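Local coordinates for protein deoxyribodipyrimidine photo-lyase (Oryza sativa Japonica Group, PDB 3UMV) that repairs UV-damaged DNA as a flavoprotein, using light to split cyclobutane pyrimidine dimers back into two pyrimidine residues, at residues A[107-115]-A[212-222]. Numbering follows the deposited sequence.
Sequences RHLPFFLFT and WDREQPEGVDW. With URE (urea), chain N; URE (urea), chain L.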
# COMPACT_ATOMS: atom_id res chain seq x y z
N ARG A 107 -9.54 -11.79 -22.08
CA ARG A 107 -10.45 -10.70 -22.43
C ARG A 107 -10.06 -9.97 -23.71
O ARG A 107 -10.72 -9.01 -24.10
CB ARG A 107 -10.46 -9.63 -21.34
CG ARG A 107 -11.04 -10.02 -20.01
CD ARG A 107 -11.15 -8.76 -19.17
NE ARG A 107 -11.38 -9.04 -17.76
CZ ARG A 107 -11.85 -8.13 -16.90
NH1 ARG A 107 -12.03 -8.44 -15.63
NH2 ARG A 107 -12.13 -6.91 -17.34
N HIS A 108 -8.96 -10.39 -24.33
CA HIS A 108 -8.41 -9.70 -25.50
C HIS A 108 -8.01 -8.26 -25.19
O HIS A 108 -8.06 -7.39 -26.06
CB HIS A 108 -9.38 -9.77 -26.68
CG HIS A 108 -9.79 -11.16 -27.03
ND1 HIS A 108 -8.95 -12.04 -27.67
CD2 HIS A 108 -10.95 -11.83 -26.82
CE1 HIS A 108 -9.57 -13.20 -27.84
NE2 HIS A 108 -10.79 -13.09 -27.33
N LEU A 109 -7.61 -8.02 -23.94
CA LEU A 109 -7.05 -6.74 -23.53
C LEU A 109 -5.53 -6.88 -23.53
O LEU A 109 -4.97 -7.65 -22.75
CB LEU A 109 -7.56 -6.36 -22.14
CG LEU A 109 -7.04 -5.09 -21.45
CD1 LEU A 109 -7.39 -3.82 -22.23
CD2 LEU A 109 -7.60 -5.02 -20.05
N PRO A 110 -4.86 -6.13 -24.41
CA PRO A 110 -3.40 -6.15 -24.58
C PRO A 110 -2.70 -5.68 -23.31
O PRO A 110 -3.07 -4.64 -22.78
CB PRO A 110 -3.16 -5.14 -25.70
CG PRO A 110 -4.47 -5.00 -26.39
CD PRO A 110 -5.50 -5.18 -25.33
N PHE A 111 -1.71 -6.44 -22.84
CA PHE A 111 -0.97 -6.05 -21.64
C PHE A 111 0.51 -5.93 -22.01
O PHE A 111 1.16 -6.93 -22.30
CB PHE A 111 -1.17 -7.10 -20.53
CG PHE A 111 -0.42 -6.80 -19.25
CD1 PHE A 111 -0.88 -5.84 -18.36
CD2 PHE A 111 0.72 -7.51 -18.93
CE1 PHE A 111 -0.19 -5.58 -17.16
CE2 PHE A 111 1.41 -7.25 -17.75
CZ PHE A 111 0.95 -6.29 -16.86
N PHE A 112 1.03 -4.71 -21.98
CA PHE A 112 2.45 -4.47 -22.24
C PHE A 112 3.25 -4.48 -20.94
O PHE A 112 2.98 -3.69 -20.03
CB PHE A 112 2.64 -3.11 -22.92
CG PHE A 112 2.10 -3.05 -24.32
CD1 PHE A 112 2.92 -3.29 -25.41
CD2 PHE A 112 0.77 -2.74 -24.54
CE1 PHE A 112 2.42 -3.23 -26.70
CE2 PHE A 112 0.26 -2.67 -25.84
CZ PHE A 112 1.08 -2.92 -26.92
N LEU A 113 4.23 -5.37 -20.85
CA LEU A 113 5.12 -5.42 -19.70
C LEU A 113 6.49 -4.87 -20.05
O LEU A 113 7.16 -5.36 -20.96
CB LEU A 113 5.27 -6.86 -19.20
CG LEU A 113 6.17 -6.94 -17.96
CD1 LEU A 113 5.57 -6.14 -16.83
CD2 LEU A 113 6.38 -8.39 -17.54
N PHE A 114 6.92 -3.84 -19.32
CA PHE A 114 8.21 -3.20 -19.55
C PHE A 114 9.12 -3.36 -18.33
O PHE A 114 8.78 -2.91 -17.23
CB PHE A 114 8.02 -1.71 -19.86
CG PHE A 114 7.27 -1.45 -21.15
CD1 PHE A 114 6.05 -0.79 -21.14
CD2 PHE A 114 7.80 -1.87 -22.36
CE1 PHE A 114 5.38 -0.54 -22.33
CE2 PHE A 114 7.12 -1.63 -23.55
CZ PHE A 114 5.91 -0.97 -23.54
N THR A 115 10.27 -4.00 -18.50
CA THR A 115 11.16 -4.21 -17.36
C THR A 115 12.36 -3.24 -17.31
O THR A 115 13.21 -3.34 -16.43
CB THR A 115 11.62 -5.68 -17.25
OG1 THR A 115 12.14 -6.12 -18.51
CG2 THR A 115 10.43 -6.55 -16.88
N TRP A 212 -8.14 -4.64 -30.63
CA TRP A 212 -6.80 -4.10 -30.76
C TRP A 212 -6.16 -4.53 -32.06
O TRP A 212 -6.03 -5.73 -32.34
CB TRP A 212 -5.93 -4.52 -29.58
CG TRP A 212 -4.57 -3.93 -29.61
CD1 TRP A 212 -3.45 -4.49 -30.15
CD2 TRP A 212 -4.17 -2.66 -29.08
NE1 TRP A 212 -2.37 -3.65 -29.99
CE2 TRP A 212 -2.78 -2.52 -29.32
CE3 TRP A 212 -4.84 -1.64 -28.41
CZ2 TRP A 212 -2.07 -1.39 -28.94
CZ3 TRP A 212 -4.12 -0.52 -28.02
CH2 TRP A 212 -2.75 -0.41 -28.28
N ASP A 213 -5.74 -3.56 -32.85
CA ASP A 213 -5.16 -3.84 -34.16
C ASP A 213 -3.82 -3.12 -34.35
O ASP A 213 -3.38 -2.90 -35.47
CB ASP A 213 -6.14 -3.41 -35.25
CG ASP A 213 -6.28 -1.90 -35.35
OD1 ASP A 213 -6.48 -1.40 -36.48
OD2 ASP A 213 -6.20 -1.21 -34.31
N ARG A 214 -3.18 -2.75 -33.25
CA ARG A 214 -1.91 -2.04 -33.33
C ARG A 214 -0.75 -2.95 -32.96
O ARG A 214 -0.86 -4.18 -33.05
CB ARG A 214 -1.91 -0.80 -32.43
CG ARG A 214 -3.08 0.14 -32.65
CD ARG A 214 -3.15 0.67 -34.08
NE ARG A 214 -4.34 1.48 -34.29
CZ ARG A 214 -4.40 2.79 -34.05
NH1 ARG A 214 -3.33 3.43 -33.60
NH2 ARG A 214 -5.53 3.45 -34.27
N GLU A 215 0.36 -2.35 -32.54
CA GLU A 215 1.53 -3.11 -32.10
C GLU A 215 1.13 -4.10 -31.01
O GLU A 215 0.45 -3.75 -30.05
CB GLU A 215 2.62 -2.16 -31.58
CG GLU A 215 3.70 -2.85 -30.74
CD GLU A 215 4.81 -1.91 -30.31
OE1 GLU A 215 5.29 -2.04 -29.16
OE2 GLU A 215 5.20 -1.03 -31.11
N GLN A 216 1.57 -5.34 -31.18
CA GLN A 216 1.26 -6.42 -30.24
C GLN A 216 2.31 -6.45 -29.13
O GLN A 216 3.50 -6.27 -29.39
CB GLN A 216 1.25 -7.75 -30.99
CG GLN A 216 0.43 -8.83 -30.33
CD GLN A 216 -1.06 -8.52 -30.35
OE1 GLN A 216 -1.61 -8.11 -31.37
NE2 GLN A 216 -1.71 -8.72 -29.21
N PRO A 217 1.87 -6.69 -27.88
CA PRO A 217 2.86 -6.74 -26.80
C PRO A 217 3.80 -7.91 -27.02
O PRO A 217 3.39 -8.94 -27.55
CB PRO A 217 2.00 -6.96 -25.54
CG PRO A 217 0.59 -6.55 -25.95
CD PRO A 217 0.51 -6.95 -27.39
N GLU A 218 5.06 -7.74 -26.63
CA GLU A 218 6.03 -8.82 -26.74
C GLU A 218 5.70 -9.90 -25.72
O GLU A 218 5.25 -9.60 -24.61
CB GLU A 218 7.44 -8.27 -26.49
CG GLU A 218 7.77 -7.08 -27.39
CD GLU A 218 9.26 -6.90 -27.61
OE1 GLU A 218 9.66 -6.67 -28.77
OE2 GLU A 218 10.02 -6.99 -26.62
N GLY A 219 5.92 -11.16 -26.07
CA GLY A 219 5.62 -12.25 -25.17
C GLY A 219 6.61 -12.34 -24.03
O GLY A 219 7.81 -12.14 -24.22
N VAL A 220 6.11 -12.65 -22.84
CA VAL A 220 6.97 -12.77 -21.67
C VAL A 220 7.14 -14.22 -21.25
O VAL A 220 6.16 -14.98 -21.20
CB VAL A 220 6.36 -12.01 -20.48
CG1 VAL A 220 7.25 -12.14 -19.25
CG2 VAL A 220 6.15 -10.55 -20.84
N ASP A 221 8.37 -14.62 -20.96
CA ASP A 221 8.61 -15.87 -20.24
C ASP A 221 8.65 -15.54 -18.76
O ASP A 221 9.67 -15.13 -18.24
CB ASP A 221 9.92 -16.52 -20.69
CG ASP A 221 10.12 -17.92 -20.10
OD1 ASP A 221 10.50 -18.83 -20.86
OD2 ASP A 221 9.91 -18.12 -18.88
N TRP A 222 7.51 -15.73 -18.09
CA TRP A 222 7.38 -15.31 -16.70
C TRP A 222 8.30 -16.07 -15.74
O TRP A 222 8.86 -15.49 -14.82
CB TRP A 222 5.92 -15.42 -16.25
CG TRP A 222 5.02 -14.42 -16.91
CD1 TRP A 222 4.29 -14.60 -18.05
CD2 TRP A 222 4.75 -13.09 -16.46
NE1 TRP A 222 3.59 -13.46 -18.34
CE2 TRP A 222 3.84 -12.52 -17.38
CE3 TRP A 222 5.17 -12.33 -15.37
CZ2 TRP A 222 3.37 -11.21 -17.24
CZ3 TRP A 222 4.69 -11.04 -15.23
CH2 TRP A 222 3.80 -10.49 -16.16
C URE N . 6.66 -4.80 -25.04
O URE N . 5.68 -5.52 -24.91
N1 URE N . 7.53 -4.70 -24.07
N2 URE N . 6.84 -4.13 -26.15
C URE L . 11.97 -13.08 -20.96
O URE L . 10.88 -13.19 -21.51
N1 URE L . 13.02 -12.70 -21.64
N2 URE L . 12.09 -13.33 -19.68
O HOH W 1 -9.64 -5.30 -27.77
O HOH W 2 5.09 -7.26 -22.95
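Apolar packing joins Pro110, Phe112 and Leu113, on and just before edge strand 111-114 of the Rossmann-like alpha/beta domain of this photolyase, to Trp212, Pro217 and Trp222 of the loop leading into helix 222-231. It exemplifies how an irregular segment can pack along a sheet edge through proline-aromatic CH-pi contacts instead of extending the sheet; the strand's other side is bonded to strand 70-75. Two such contacts run in reversed roles. Pro217 lays CG over the centre of the Phe112 ring, 3.7 Å from the centroid. Pro110 sets its own CG 3.4 Å from CG of Trp212, over the indole face opposite Arg214 CB. With CG anti to its carbonyl carbon (chi1 -68°), Phe112 brings its ring under Pro217, and its edge meets Trp212 CZ2 and the Glu215 carbonyl. From above that carbonyl's plane, Trp212 NE1 donates to Glu215 O at 2.8 Å, which, with Pro110 and Arg214 on the two faces, is likely to limit the indole's rotation. Were Phe112 replaced by alanine, Pro217 CG would probably lose its ring and a gap would be likely beside Trp212 and Leu124 of helix 120-127. A urea bridges the backbones: its O accepts from Glu218 N, and its N1 donates to Leu113 O. A water accepts from Leu113 N and lies within hydrogen-bonding distance of Glu218 O and the urea O. Farther along, Leu113 CD2 reaches Trp222 CH2 at 3.6 Å.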